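Local coordinates for beta-N-acetylhexosaminidase (Streptomyces plicatus, PDB 1JAK), which hydrolyses terminal beta-linked N-acetylhexosamine residues as a family 20 glycoside hydrolase, by substrate-assisted catalysis in an alpha/beta barrel, at residues Y399-T405 against W414-E419; D407-G411 against Q457-M461; V60-L64 against F120-L126. All blocks are in the same frame, centred on the assembly; numbering follows the deposited sequence.

How the contacts relate
From the N terminus, contact 3 comes first and is complete before the other two begin: segment 60-64 of helix 55-72 meets segment 120-126 of helix 116-129, with 55 residues between the segments, within family 20 domain 2. The long loop between strand 389-392 and helix 420-424 then supplies three of the remaining four segments. Contact 1 closes a short excursion of eight residues, and contact 2 starts inside it, running from 407-411 out to helix 455-462, so the two cross. They also touch, Y404 OH lying 2.7 Å from Y460 O in a probable hydrogen bond. Contact 3 is remote, its centre about 33 Å from that of contact 1.

Contact 1: Y399-T405 against W414-E419; sequences YLDMKYT and WAGYVE. With IFG ((2R,3R,4S,5R)-2-acetamido-3,4-dihydroxy-5-hydroxymethyl-piperidine), chain F.
Both segments are irregular: 399-405 opens with a type I turn, Y399 to M402 (M402 N to Y399 O, 3.2 Å), then extends beside 414-419, where Y404 and E419 have the closest CA atoms, 4.6 Å apart. One backbone hydrogen bond joins them, V418 N to K403 O at 2.9 Å and nearly straight (170°); Y417 CA adds a CA-H...O contact of 3.5 Å to K403 O. At G416, phi is +82°, a value glycine accepts easily.

Apolar packing centres on M402. With chi1 at -141°, chi2 and chi3 p, and W414 chi1 p, its SD stands over the five-membered ring of W414, 4.3 Å from the centroid, a Met-aromatic contact; its CE lies 3.6 Å from A415 CB, and its CG 4.1 Å from V418 CG2. The small alanine leaves room for the flexible thioether. The Y417 ring (chi1 m) covers T405, CD1 lying 3.4 Å from T405 C.

Polar groups serve the inhibitor. Y399 OH donates to IFG O7 (2.7 Å), the acetamido oxygen, while IFG O6 gives its proton to D401 OD2 (2.6 Å) and accepts from W414 NE1 (2.8 Å). Outside the pocket, a water joins K403 NZ (3.0 Å) and Y417 OH (2.7 Å).

This active-site loop follows barrel strand 389-392; L400 packs on strand 440-447 and helix 465-474, and E419 is N-cap of helix 420-424.

Contact 2: D407-G411 against Q457-M461; sequences DTPLG and QLDYM
Loop 407-411, without regular structure, packs against one face of helix 455-462; the nearest CA atoms, those of G411 and M461, are 7.4 Å apart. L410 (m, t) points its CB toward the helix and fits between neighbouring turns: CD1 lies 4.2 Å from Y460 CD2, CD2 3.8 Å from Q457 NE2, and CB 4.1 Å from M461 SD. Y460 (chi1 t) extends its ring along the loop, its CE2 4.3 Å from P409 CG and 4.2 Å from T408 CG2, which lies near the ring plane. M461 folds m, m, m, so that its SD reaches within 4.1 Å of T408 CG2 and its CE within 4.0 Å of G411 CA. A beta carbon at G411 would clash with this methyl, and phi of +84° with psi near 180° also suits glycine. T408 (m) is amphipathic: its methyl meets the helix, while OG1 bonds to Y404 and T405 backbone nitrogens and to a water (2.7 Å) that reaches Y460 OH weakly (3.4 Å).

No direct hydrogen bond spans the two segments, so apolar shape fit carries the attachment of this barrel loop to the helix; T408 OG1 and Q457 OE1 (to S453 N) bond to backbone nitrogens outside them.

Contact 3: V60-L64 against F120-L126; sequences VGDYL and FHGVQTL
This is a buried helix-to-helix contact in family 20 domain 2, joining helix 55-72 to helix 116-129. The two short segments run nearly parallel, their axes 10.4 Å apart and crossing at -18°. V60 lies by F120 (CA atoms 6.1 Å apart) and L64 by V123 (6.8 Å).

V123 (chi1 t) is central: CG2 meets V60 CG1 at 4.1 Å, and CG1 lies 3.9 Å from both Y63 CE2 and L64 CD1. The valines fill the space between the axes, where the larger L64 (t, p) and Y63 (t) reach further, L64 CD1 to L126 CD2 at 4.2 Å. F120 (t) sets CE1 over the face of the Y63 ring, 3.3 Å from Y63 CE2, the ring planes inclined at 42°. Tyrosine adds a polar tip: Q124 NE2 donates to Y63 OH (3.1 Å, 166°), while Q124 OE1 binds R127.

V60 and L64 also touch strand 86-90, and L126 strand 145-153, as expected of an alpha/beta layer in which two near-parallel helices cover a mixed sheet.

Contact 1: Y399-T405 against W414-E419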
loop_
_atom_site.group_PDB
_atom_site.type_symbol
_atom_site.label_atom_id
_atom_site.label_comp_id
_atom_site.label_asym_id
_atom_site.label_seq_id
_atom_site.Cartn_x
_atom_site.Cartn_y
_atom_site.Cartn_z
ATOM N N TYR A 399 2.436 11.160 2.588
ATOM C CA TYR A 399 2.677 10.633 3.928
ATOM C C TYR A 399 1.343 10.783 4.659
ATOM O O TYR A 399 0.941 11.891 5.025
ATOM C CB TYR A 399 3.787 11.437 4.616
ATOM C CG TYR A 399 5.161 10.828 4.441
ATOM C CD1 TYR A 399 5.519 10.192 3.249
ATOM C CD2 TYR A 399 6.098 10.868 5.474
ATOM C CE1 TYR A 399 6.771 9.604 3.094
ATOM C CE2 TYR A 399 7.356 10.282 5.329
ATOM C CZ TYR A 399 7.681 9.648 4.138
ATOM O OH TYR A 399 8.899 9.032 3.997
ATOM N N LEU A 400 0.651 9.663 4.854
ATOM C CA LEU A 400 -0.662 9.678 5.487
ATOM C C LEU A 400 -0.686 10.027 6.973
ATOM O O LEU A 400 -1.756 10.234 7.540
ATOM C CB LEU A 400 -1.360 8.334 5.243
ATOM C CG LEU A 400 -1.511 7.987 3.757
ATOM C CD1 LEU A 400 -1.975 6.545 3.610
ATOM C CD2 LEU A 400 -2.508 8.940 3.088
ATOM N N ASP A 401 0.485 10.089 7.602
ATOM C CA ASP A 401 0.560 10.450 9.013
ATOM C C ASP A 401 0.624 11.966 9.176
ATOM O O ASP A 401 0.551 12.474 10.294
ATOM C CB ASP A 401 1.796 9.819 9.665
ATOM C CG ASP A 401 3.094 10.333 9.067
ATOM O OD1 ASP A 401 3.215 10.338 7.826
ATOM O OD2 ASP A 401 3.997 10.725 9.834
ATOM N N MET A 402 0.760 12.692 8.071
ATOM C CA MET A 402 0.850 14.148 8.159
ATOM C C MET A 402 -0.516 14.793 8.377
ATOM O O MET A 402 -1.505 14.417 7.748
ATOM C CB MET A 402 1.509 14.724 6.900
ATOM C CG MET A 402 2.464 15.890 7.177
ATOM S SD MET A 402 3.849 15.438 8.260
ATOM C CE MET A 402 4.655 14.167 7.270
ATOM N N LYS A 403 -0.567 15.759 9.289
ATOM C CA LYS A 403 -1.809 16.459 9.597
ATOM C C LYS A 403 -2.411 17.163 8.388
ATOM O O LYS A 403 -1.692 17.654 7.517
ATOM C CB LYS A 403 -1.570 17.496 10.698
ATOM C CG LYS A 403 -1.232 16.904 12.054
ATOM C CD LYS A 403 -1.060 18.007 13.090
ATOM C CE LYS A 403 -0.718 17.432 14.457
ATOM N NZ LYS A 403 -0.563 18.512 15.475
ATOM N N TYR A 404 -3.741 17.219 8.354
ATOM C CA TYR A 404 -4.465 17.886 7.276
ATOM C C TYR A 404 -4.365 19.393 7.486
ATOM O O TYR A 404 -4.209 20.162 6.532
ATOM C CB TYR A 404 -5.938 17.494 7.307
ATOM C CG TYR A 404 -6.198 16.018 7.159
ATOM C CD1 TYR A 404 -6.146 15.403 5.909
ATOM C CD2 TYR A 404 -6.528 15.240 8.267
ATOM C CE1 TYR A 404 -6.424 14.048 5.765
ATOM C CE2 TYR A 404 -6.807 13.884 8.136
ATOM C CZ TYR A 404 -6.757 13.296 6.883
ATOM O OH TYR A 404 -7.071 11.966 6.739
ATOM N N THR A 405 -4.485 19.799 8.747
ATOM C CA THR A 405 -4.410 21.199 9.142
ATOM C C THR A 405 -3.819 21.259 10.541
ATOM O O THR A 405 -3.590 20.226 11.174
ATOM C CB THR A 405 -5.804 21.867 9.203
ATOM O OG1 THR A 405 -6.538 21.341 10.317
ATOM C CG2 THR A 405 -6.579 21.616 7.919
ATOM N N TRP A 414 5.823 18.144 10.708
ATOM C CA TRP A 414 7.151 18.571 10.278
ATOM C C TRP A 414 7.262 18.859 8.780
ATOM O O TRP A 414 8.105 19.652 8.360
ATOM C CB TRP A 414 8.205 17.533 10.685
ATOM C CG TRP A 414 8.065 16.214 9.988
ATOM C CD1 TRP A 414 7.369 15.120 10.427
ATOM C CD2 TRP A 414 8.620 15.856 8.718
ATOM N NE1 TRP A 414 7.462 14.101 9.503
ATOM C CE2 TRP A 414 8.223 14.528 8.446
ATOM C CE3 TRP A 414 9.415 16.531 7.780
ATOM C CZ2 TRP A 414 8.595 13.859 7.274
ATOM C CZ3 TRP A 414 9.787 15.867 6.615
ATOM C CH2 TRP A 414 9.375 14.541 6.373
ATOM N N ALA A 415 6.418 18.217 7.976
ATOM C CA ALA A 415 6.441 18.425 6.531
ATOM C C ALA A 415 5.356 19.413 6.122
ATOM O O ALA A 415 4.963 19.475 4.950
ATOM C CB ALA A 415 6.234 17.091 5.802
ATOM N N GLY A 416 4.888 20.196 7.088
ATOM C CA GLY A 416 3.833 21.154 6.819
ATOM C C GLY A 416 2.511 20.417 6.873
ATOM O O GLY A 416 2.456 19.285 7.348
ATOM N N TYR A 417 1.446 21.050 6.392
ATOM C CA TYR A 417 0.131 20.422 6.396
ATOM C C TYR A 417 -0.185 19.894 5.010
ATOM O O TYR A 417 0.266 20.444 4.007
ATOM C CB TYR A 417 -0.920 21.429 6.864
ATOM C CG TYR A 417 -0.658 21.854 8.284
ATOM C CD1 TYR A 417 -0.663 20.915 9.311
ATOM C CD2 TYR A 417 -0.313 23.170 8.594
ATOM C CE1 TYR A 417 -0.322 21.265 10.611
ATOM C CE2 TYR A 417 0.030 23.534 9.899
ATOM C CZ TYR A 417 0.025 22.571 10.900
ATOM O OH TYR A 417 0.373 22.897 12.191
ATOM N N VAL A 418 -0.954 18.814 4.954
ATOM C CA VAL A 418 -1.276 18.209 3.673
ATOM C C VAL A 418 -2.758 17.898 3.542
ATOM O O VAL A 418 -3.224 16.848 3.987
ATOM C CB VAL A 418 -0.456 16.911 3.473
ATOM C CG1 VAL A 418 -0.747 16.302 2.105
ATOM C CG2 VAL A 418 1.036 17.218 3.611
ATOM N N GLU A 419 -3.502 18.827 2.948
ATOM C CA GLU A 419 -4.927 18.618 2.740
ATOM C C GLU A 419 -5.128 17.657 1.577
ATOM O O GLU A 419 -4.173 17.255 0.907
ATOM C CB GLU A 419 -5.647 19.943 2.463
ATOM C CG GLU A 419 -6.422 20.496 3.663
ATOM C CD GLU A 419 -7.733 19.757 3.932
ATOM O OE1 GLU A 419 -8.007 18.743 3.257
ATOM O OE2 GLU A 419 -8.492 20.198 4.824
HETATM N N1 IFG F . 10.610 10.169 8.624
HETATM C C2 IFG F . 10.999 8.781 8.982
HETATM C C3 IFG F . 9.816 7.840 9.450
HETATM C C4 IFG F . 8.763 8.551 10.326
HETATM C C5 IFG F . 8.302 9.816 9.598
HETATM C C6 IFG F . 7.216 10.620 10.305
HETATM C C7 IFG F . 11.125 8.178 6.599
HETATM C C8 IFG F . 11.732 7.540 5.376
HETATM C C9 IFG F . 9.456 10.782 9.299
HETATM N N2 IFG F . 11.700 8.154 7.838
HETATM O O7 IFG F . 10.059 8.757 6.437
HETATM O O3 IFG F . 10.352 6.730 10.159
HETATM O O4 IFG F . 9.372 8.920 11.563
HETATM O O6 IFG F . 6.501 11.443 9.390
HETATM O O HOH W 1 0.383 21.161 14.323
#

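Contact 2: D407-G411 against Q457-M461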
loop_
_atom_site.group_PDB
_atom_site.type_symbol
_atom_site.label_atom_id
_atom_site.label_comp_id
_atom_site.label_asym_id
_atom_site.label_seq_id
_atom_site.Cartn_x
_atom_site.Cartn_y
_atom_site.Cartn_z
ATOM N N ASP A 407 -5.195 21.834 13.139
ATOM C CA ASP A 407 -6.128 21.322 14.136
ATOM C C ASP A 407 -6.355 19.809 14.129
ATOM O O ASP A 407 -7.118 19.292 14.946
ATOM C CB ASP A 407 -7.467 22.050 14.015
ATOM C CG ASP A 407 -7.351 23.532 14.330
ATOM O OD1 ASP A 407 -6.760 23.873 15.376
ATOM O OD2 ASP A 407 -7.852 24.354 13.536
ATOM N N THR A 408 -5.700 19.101 13.215
ATOM C CA THR A 408 -5.840 17.647 13.152
ATOM C C THR A 408 -5.361 17.080 14.495
ATOM O O THR A 408 -4.245 17.364 14.932
ATOM C CB THR A 408 -5.001 17.075 11.993
ATOM O OG1 THR A 408 -5.451 17.652 10.760
ATOM C CG2 THR A 408 -5.142 15.562 11.915
ATOM N N PRO A 409 -6.207 16.275 15.166
ATOM C CA PRO A 409 -5.925 15.655 16.469
ATOM C C PRO A 409 -4.877 14.542 16.526
ATOM O O PRO A 409 -4.453 14.140 17.612
ATOM C CB PRO A 409 -7.301 15.174 16.917
ATOM C CG PRO A 409 -7.939 14.785 15.633
ATOM C CD PRO A 409 -7.568 15.932 14.716
ATOM N N LEU A 410 -4.472 14.046 15.365
ATOM C CA LEU A 410 -3.467 12.990 15.280
ATOM C C LEU A 410 -2.460 13.394 14.209
ATOM O O LEU A 410 -2.623 14.421 13.558
ATOM C CB LEU A 410 -4.128 11.669 14.871
ATOM C CG LEU A 410 -5.177 11.076 15.815
ATOM C CD1 LEU A 410 -5.944 9.977 15.099
ATOM C CD2 LEU A 410 -4.496 10.530 17.059
ATOM N N GLY A 411 -1.416 12.589 14.034
ATOM C CA GLY A 411 -0.428 12.882 13.009
ATOM C C GLY A 411 0.675 13.866 13.359
ATOM O O GLY A 411 0.734 14.395 14.473
ATOM N N GLN A 457 -7.799 4.825 14.207
ATOM C CA GLN A 457 -6.938 5.986 14.006
ATOM C C GLN A 457 -6.221 5.846 12.666
ATOM O O GLN A 457 -5.981 6.838 11.972
ATOM C CB GLN A 457 -5.929 6.107 15.150
ATOM C CG GLN A 457 -6.591 6.309 16.506
ATOM C CD GLN A 457 -5.592 6.505 17.624
ATOM O OE1 GLN A 457 -4.526 5.894 17.628
ATOM N NE2 GLN A 457 -5.940 7.348 18.592
ATOM N N LEU A 458 -5.876 4.615 12.300
ATOM C CA LEU A 458 -5.229 4.390 11.014
ATOM C C LEU A 458 -6.188 4.845 9.913
ATOM O O LEU A 458 -5.779 5.513 8.963
ATOM C CB LEU A 458 -4.898 2.910 10.815
ATOM C CG LEU A 458 -3.874 2.280 11.759
ATOM C CD1 LEU A 458 -3.658 0.827 11.356
ATOM C CD2 LEU A 458 -2.561 3.052 11.700
ATOM N N ASP A 459 -7.464 4.490 10.045
ATOM C CA ASP A 459 -8.457 4.876 9.041
ATOM C C ASP A 459 -8.599 6.390 8.904
ATOM O O ASP A 459 -8.633 6.919 7.791
ATOM C CB ASP A 459 -9.844 4.295 9.369
ATOM C CG ASP A 459 -9.940 2.800 9.119
ATOM O OD1 ASP A 459 -9.215 2.281 8.244
ATOM O OD2 ASP A 459 -10.763 2.142 9.793
ATOM N N TYR A 460 -8.691 7.083 10.034
ATOM C CA TYR A 460 -8.863 8.531 10.017
ATOM C C TYR A 460 -7.741 9.272 9.291
ATOM O O TYR A 460 -7.986 10.292 8.640
ATOM C CB TYR A 460 -8.994 9.062 11.446
ATOM C CG TYR A 460 -9.181 10.560 11.513
ATOM C CD1 TYR A 460 -10.419 11.145 11.246
ATOM C CD2 TYR A 460 -8.107 11.392 11.813
ATOM C CE1 TYR A 460 -10.578 12.537 11.276
ATOM C CE2 TYR A 460 -8.252 12.773 11.846
ATOM C CZ TYR A 460 -9.485 13.338 11.578
ATOM O OH TYR A 460 -9.611 14.708 11.613
ATOM N N MET A 461 -6.517 8.759 9.394
ATOM C CA MET A 461 -5.380 9.395 8.739
ATOM C C MET A 461 -5.182 8.880 7.315
ATOM O O MET A 461 -4.670 9.595 6.455
ATOM C CB MET A 461 -4.103 9.184 9.563
ATOM C CG MET A 461 -4.122 9.884 10.927
ATOM S SD MET A 461 -4.545 11.644 10.836
ATOM C CE MET A 461 -3.056 12.333 10.085
HETATM O O HOH W 2 -8.103 17.614 10.779
#

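Contact 3: V60-L64 against F120-L126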
loop_
_atom_site.group_PDB
_atom_site.type_symbol
_atom_site.label_atom_id
_atom_site.label_comp_id
_atom_site.label_asym_id
_atom_site.label_seq_id
_atom_site.Cartn_x
_atom_site.Cartn_y
_atom_site.Cartn_z
ATOM N N VAL A 60 -11.171 -15.854 -7.238
ATOM C CA VAL A 60 -11.672 -14.492 -7.368
ATOM C C VAL A 60 -13.190 -14.511 -7.230
ATOM O O VAL A 60 -13.789 -13.582 -6.684
ATOM C CB VAL A 60 -11.298 -13.876 -8.731
ATOM C CG1 VAL A 60 -11.791 -12.433 -8.799
ATOM C CG2 VAL A 60 -9.788 -13.935 -8.933
ATOM N N GLY A 61 -13.808 -15.577 -7.731
ATOM C CA GLY A 61 -15.250 -15.703 -7.635
ATOM C C GLY A 61 -15.683 -15.794 -6.183
ATOM O O GLY A 61 -16.631 -15.125 -5.766
ATOM N N ASP A 62 -14.988 -16.620 -5.404
ATOM C CA ASP A 62 -15.320 -16.771 -3.992
ATOM C C ASP A 62 -15.104 -15.451 -3.260
ATOM O O ASP A 62 -15.858 -15.105 -2.353
ATOM C CB ASP A 62 -14.461 -17.855 -3.329
ATOM C CG ASP A 62 -14.744 -19.244 -3.866
ATOM O OD1 ASP A 62 -15.900 -19.518 -4.250
ATOM O OD2 ASP A 62 -13.807 -20.070 -3.884
ATOM N N TYR A 63 -14.062 -14.723 -3.651
ATOM C CA TYR A 63 -13.759 -13.435 -3.034
ATOM C C TYR A 63 -14.927 -12.475 -3.244
ATOM O O TYR A 63 -15.359 -11.780 -2.320
ATOM C CB TYR A 63 -12.494 -12.842 -3.656
ATOM C CG TYR A 63 -12.211 -11.422 -3.227
ATOM C CD1 TYR A 63 -11.637 -11.144 -1.987
ATOM C CD2 TYR A 63 -12.531 -10.348 -4.061
ATOM C CE1 TYR A 63 -11.387 -9.830 -1.590
ATOM C CE2 TYR A 63 -12.290 -9.037 -3.672
ATOM C CZ TYR A 63 -11.718 -8.784 -2.439
ATOM O OH TYR A 63 -11.474 -7.487 -2.059
ATOM N N LEU A 64 -15.432 -12.440 -4.471
ATOM C CA LEU A 64 -16.551 -11.572 -4.811
ATOM C C LEU A 64 -17.814 -11.981 -4.055
ATOM O O LEU A 64 -18.507 -11.135 -3.486
ATOM C CB LEU A 64 -16.814 -11.617 -6.318
ATOM C CG LEU A 64 -18.084 -10.895 -6.792
ATOM C CD1 LEU A 64 -18.011 -9.420 -6.417
ATOM C CD2 LEU A 64 -18.235 -11.060 -8.296
ATOM N N PHE A 120 -9.596 -9.479 -10.349
ATOM C CA PHE A 120 -9.660 -8.926 -9.000
ATOM C C PHE A 120 -9.856 -7.411 -9.053
ATOM O O PHE A 120 -10.672 -6.850 -8.323
ATOM C CB PHE A 120 -8.374 -9.268 -8.244
ATOM C CG PHE A 120 -8.429 -8.959 -6.776
ATOM C CD1 PHE A 120 -9.071 -9.823 -5.893
ATOM C CD2 PHE A 120 -7.833 -7.806 -6.272
ATOM C CE1 PHE A 120 -9.115 -9.544 -4.530
ATOM C CE2 PHE A 120 -7.873 -7.516 -4.908
ATOM C CZ PHE A 120 -8.513 -8.387 -4.035
ATOM N N HIS A 121 -9.103 -6.747 -9.921
ATOM C CA HIS A 121 -9.226 -5.303 -10.062
ATOM C C HIS A 121 -10.605 -4.949 -10.613
ATOM O O HIS A 121 -11.191 -3.939 -10.227
ATOM C CB HIS A 121 -8.110 -4.779 -10.965
ATOM C CG HIS A 121 -6.747 -4.925 -10.363
ATOM N ND1 HIS A 121 -5.600 -5.020 -11.123
ATOM C CD2 HIS A 121 -6.348 -5.001 -9.071
ATOM C CE1 HIS A 121 -4.555 -5.153 -10.324
ATOM N NE2 HIS A 121 -4.982 -5.145 -9.073
ATOM N N GLY A 122 -11.126 -5.789 -11.504
ATOM C CA GLY A 122 -12.450 -5.538 -12.053
ATOM C C GLY A 122 -13.479 -5.587 -10.936
ATOM O O GLY A 122 -14.451 -4.828 -10.928
ATOM N N VAL A 123 -13.262 -6.492 -9.989
ATOM C CA VAL A 123 -14.156 -6.634 -8.846
ATOM C C VAL A 123 -14.128 -5.364 -7.999
ATOM O O VAL A 123 -15.162 -4.917 -7.513
ATOM C CB VAL A 123 -13.760 -7.857 -7.976
ATOM C CG1 VAL A 123 -14.440 -7.786 -6.611
ATOM C CG2 VAL A 123 -14.170 -9.144 -8.687
ATOM N N GLN A 124 -12.947 -4.773 -7.831
ATOM C CA GLN A 124 -12.837 -3.553 -7.039
ATOM C C GLN A 124 -13.649 -2.426 -7.678
ATOM O O GLN A 124 -14.168 -1.554 -6.990
ATOM C CB GLN A 124 -11.374 -3.127 -6.899
ATOM C CG GLN A 124 -10.477 -4.166 -6.228
ATOM C CD GLN A 124 -11.055 -4.696 -4.923
ATOM O OE1 GLN A 124 -11.695 -3.962 -4.168
ATOM N NE2 GLN A 124 -10.819 -5.973 -4.647
ATOM N N THR A 125 -13.750 -2.443 -9.000
ATOM C CA THR A 125 -14.531 -1.435 -9.698
ATOM C C THR A 125 -16.012 -1.744 -9.501
ATOM O O THR A 125 -16.815 -0.851 -9.224
ATOM C CB THR A 125 -14.195 -1.427 -11.198
ATOM O OG1 THR A 125 -12.875 -0.899 -11.372
ATOM C CG2 THR A 125 -15.196 -0.576 -11.978
ATOM N N LEU A 126 -16.364 -3.019 -9.629
ATOM C CA LEU A 126 -17.751 -3.443 -9.468
ATOM C C LEU A 126 -18.336 -3.047 -8.115
ATOM O O LEU A 126 -19.479 -2.592 -8.036
ATOM C CB LEU A 126 -17.863 -4.960 -9.654
ATOM C CG LEU A 126 -19.254 -5.574 -9.459
ATOM C CD1 LEU A 126 -20.246 -4.956 -10.448
ATOM C CD2 LEU A 126 -19.171 -7.081 -9.665
#